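Local coordinates for NAF1 (PDB 2V3M), which binds RNA and, through its Gar1-like domain, Cbf5 during box H/ACA snoRNP assembly, before Gar1 replaces it in the mature particle, at the interface of chains A and B. Coordinates in Å, arbitrary orientation; residue numbers count along the deposited sequence, not the author numbering. Chains: chain A/B, NAF1.

The interface of chains A and B. Residues chain A 37-38, 47, 85; chain B 40-41, 43.
B:Phe40 ends strand 30-40 in an extended conformation, and B:Glu41 then turns the chain with positive phi (47°) before B:Asn43 opens strand 43-48. This hairpin of the Gar1-like domain of one copy meets strands 30-40, 43-48 and 85-89 of the other. The contact has a two-fold twin with the chains exchanged; the pairing may be due to crystal packing. B:Phe40 holds CG in the crowded position between backbone N and carbonyl carbon (chi1 61°), and its ring points into chain A. One face of the ring lies on chain A: A:Ser38 CB is over it at CD2 (3.5 Å), and A:Lys37 CB is on the same face toward CD1. A:Phe85 comes tip to tip with B:Phe40, its CE2 meeting the edge at CE1. The two rings stand edge-to-face, with planes 82° apart. An alanine in place of B:Phe40 would remove this ring and would probably loosen the apolar packing against A:Phe85, A:Ser38 and A:Lys37. A:Phe85 CE2 also sits over the centre of the A:His47 ring, 3.4 Å above its plane, and probably helps to hold that imidazole in place. The amide ND2 of B:Asn43 approaches A:Phe85 CZ at 3.7 Å. B:Glu41 extends beyond CG and brings its carboxylate to the ND1 edge of A:His47, its plane turned nearly perpendicular to the imidazole. Its OE1 is 3.0 Å from A:His47 ND1, consistent with a hydrogen bond, but OE2 is modelled too close, so the exact pairing is doubtful. A:Lys37 bends at chi2 and crosses B:Glu41 at about a right angle. A:Lys37 NZ stays 4.1 Å from B:Glu41 OE1, where its charge may still help stabilise the carboxylate.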
ATOM      1  N   LYS A  37      -3.418   5.929  -4.754  1.00 26.82           N
ATOM      2  CA  LYS A  37      -4.038   4.615  -4.900  1.00 27.01           C
ATOM      3  C   LYS A  37      -4.525   3.951  -3.633  1.00 27.70           C
ATOM      4  O   LYS A  37      -5.396   3.145  -3.704  1.00 27.59           O
ATOM      5  CB  LYS A  37      -3.123   3.712  -5.618  1.00 27.41           C
ATOM      6  CG  LYS A  37      -3.017   4.101  -7.097  1.00 28.47           C
ATOM      7  CD  LYS A  37      -4.238   3.727  -7.852  1.00 29.19           C
ATOM      8  CE  LYS A  37      -3.953   3.636  -9.331  1.00 32.06           C
ATOM      9  NZ  LYS A  37      -5.254   3.321 -10.085  1.00 32.13           N
ATOM     10  N   SER A  38      -4.022   4.351  -2.465  1.00 28.45           N
ATOM     11  CA  SER A  38      -4.375   3.671  -1.260  1.00 28.64           C
ATOM     12  C   SER A  38      -4.207   4.451   0.073  1.00 28.80           C
ATOM     13  O   SER A  38      -3.392   5.348   0.194  1.00 29.43           O
ATOM     14  CB  SER A  38      -3.573   2.403  -1.175  1.00 28.45           C
ATOM     15  OG  SER A  38      -4.261   1.567  -0.293  1.00 28.25           O
ATOM     16  N   HIS A  47       0.992   5.747  -6.660  1.00 30.59           N
ATOM     17  CA  HIS A  47       1.620   4.863  -7.569  1.00 33.26           C
ATOM     18  C   HIS A  47       2.281   5.748  -8.571  1.00 33.71           C
ATOM     19  O   HIS A  47       1.594   6.592  -9.181  1.00 34.15           O
ATOM     20  CB  HIS A  47       0.596   3.982  -8.265  1.00 34.60           C
ATOM     21  CG  HIS A  47       1.197   2.825  -9.008  1.00 39.63           C
ATOM     22  ND1 HIS A  47       0.437   1.891  -9.684  1.00 44.71           N
ATOM     23  CD2 HIS A  47       2.487   2.448  -9.202  1.00 46.10           C
ATOM     24  CE1 HIS A  47       1.216   0.971 -10.237  1.00 45.07           C
ATOM     25  NE2 HIS A  47       2.471   1.286  -9.962  1.00 48.54           N
ATOM     26  N   PHE A  85       6.258   2.759  -5.978  1.00 25.60           N
ATOM     27  CA  PHE A  85       5.136   3.208  -5.160  1.00 25.51           C
ATOM     28  C   PHE A  85       5.707   4.048  -4.071  1.00 26.31           C
ATOM     29  O   PHE A  85       6.768   3.677  -3.534  1.00 26.98           O
ATOM     30  CB  PHE A  85       4.521   2.074  -4.385  1.00 25.41           C
ATOM     31  CG  PHE A  85       3.744   1.110  -5.218  1.00 23.06           C
ATOM     32  CD1 PHE A  85       4.270  -0.126  -5.510  1.00 24.42           C
ATOM     33  CD2 PHE A  85       2.506   1.408  -5.667  1.00 22.47           C
ATOM     34  CE1 PHE A  85       3.555  -1.069  -6.282  1.00 24.10           C
ATOM     35  CE2 PHE A  85       1.787   0.515  -6.476  1.00 24.45           C
ATOM     36  CZ  PHE A  85       2.280  -0.724  -6.783  1.00 23.71           C
TER
ATOM     37  N   PHE B  40      -5.006  -2.657  -3.916  1.00 25.27           N
ATOM     38  CA  PHE B  40      -5.049  -1.706  -5.061  1.00 25.07           C
ATOM     39  C   PHE B  40      -4.157  -2.228  -6.205  1.00 26.27           C
ATOM     40  O   PHE B  40      -3.082  -2.888  -5.946  1.00 27.86           O
ATOM     41  CB  PHE B  40      -4.575  -0.345  -4.618  1.00 23.92           C
ATOM     42  CG  PHE B  40      -3.137  -0.351  -4.108  1.00 23.71           C
ATOM     43  CD1 PHE B  40      -2.067  -0.080  -4.990  1.00 22.64           C
ATOM     44  CD2 PHE B  40      -2.853  -0.673  -2.772  1.00 22.09           C
ATOM     45  CE1 PHE B  40      -0.780  -0.060  -4.545  1.00 21.43           C
ATOM     46  CE2 PHE B  40      -1.579  -0.681  -2.322  1.00 22.68           C
ATOM     47  CZ  PHE B  40      -0.519  -0.411  -3.203  1.00 22.97           C
ATOM     48  N   GLU B  41      -4.577  -1.990  -7.434  1.00 26.25           N
ATOM     49  CA  GLU B  41      -3.817  -2.368  -8.577  1.00 27.24           C
ATOM     50  C   GLU B  41      -3.273  -3.778  -8.536  1.00 27.59           C
ATOM     51  O   GLU B  41      -2.075  -4.013  -8.725  1.00 27.42           O
ATOM     52  CB  GLU B  41      -2.715  -1.387  -8.767  1.00 27.11           C
ATOM     53  CG  GLU B  41      -3.185  -0.335  -9.772  1.00 30.42           C
ATOM     54  CD  GLU B  41      -2.137   0.679 -10.056  1.00 31.57           C
ATOM     55  OE1 GLU B  41      -2.027   1.086 -11.212  1.00 32.16           O
ATOM     56  OE2 GLU B  41      -1.428   1.020  -9.089  1.00 32.29           O
ATOM     57  N   ASN B  43      -2.455  -5.458  -6.234  1.00 28.25           N
ATOM     58  CA  ASN B  43      -1.562  -5.832  -5.155  1.00 28.83           C
ATOM     59  C   ASN B  43      -2.401  -6.034  -3.930  1.00 29.39           C
ATOM     60  O   ASN B  43      -3.424  -5.280  -3.721  1.00 30.44           O
ATOM     61  CB  ASN B  43      -0.549  -4.735  -4.890  1.00 28.90           C
ATOM     62  CG  ASN B  43       0.427  -4.591  -6.004  1.00 29.88           C
ATOM     63  OD1 ASN B  43       1.461  -5.264  -6.031  1.00 30.52           O
ATOM     64  ND2 ASN B  43       0.087  -3.736  -6.976  1.00 30.22           N
TER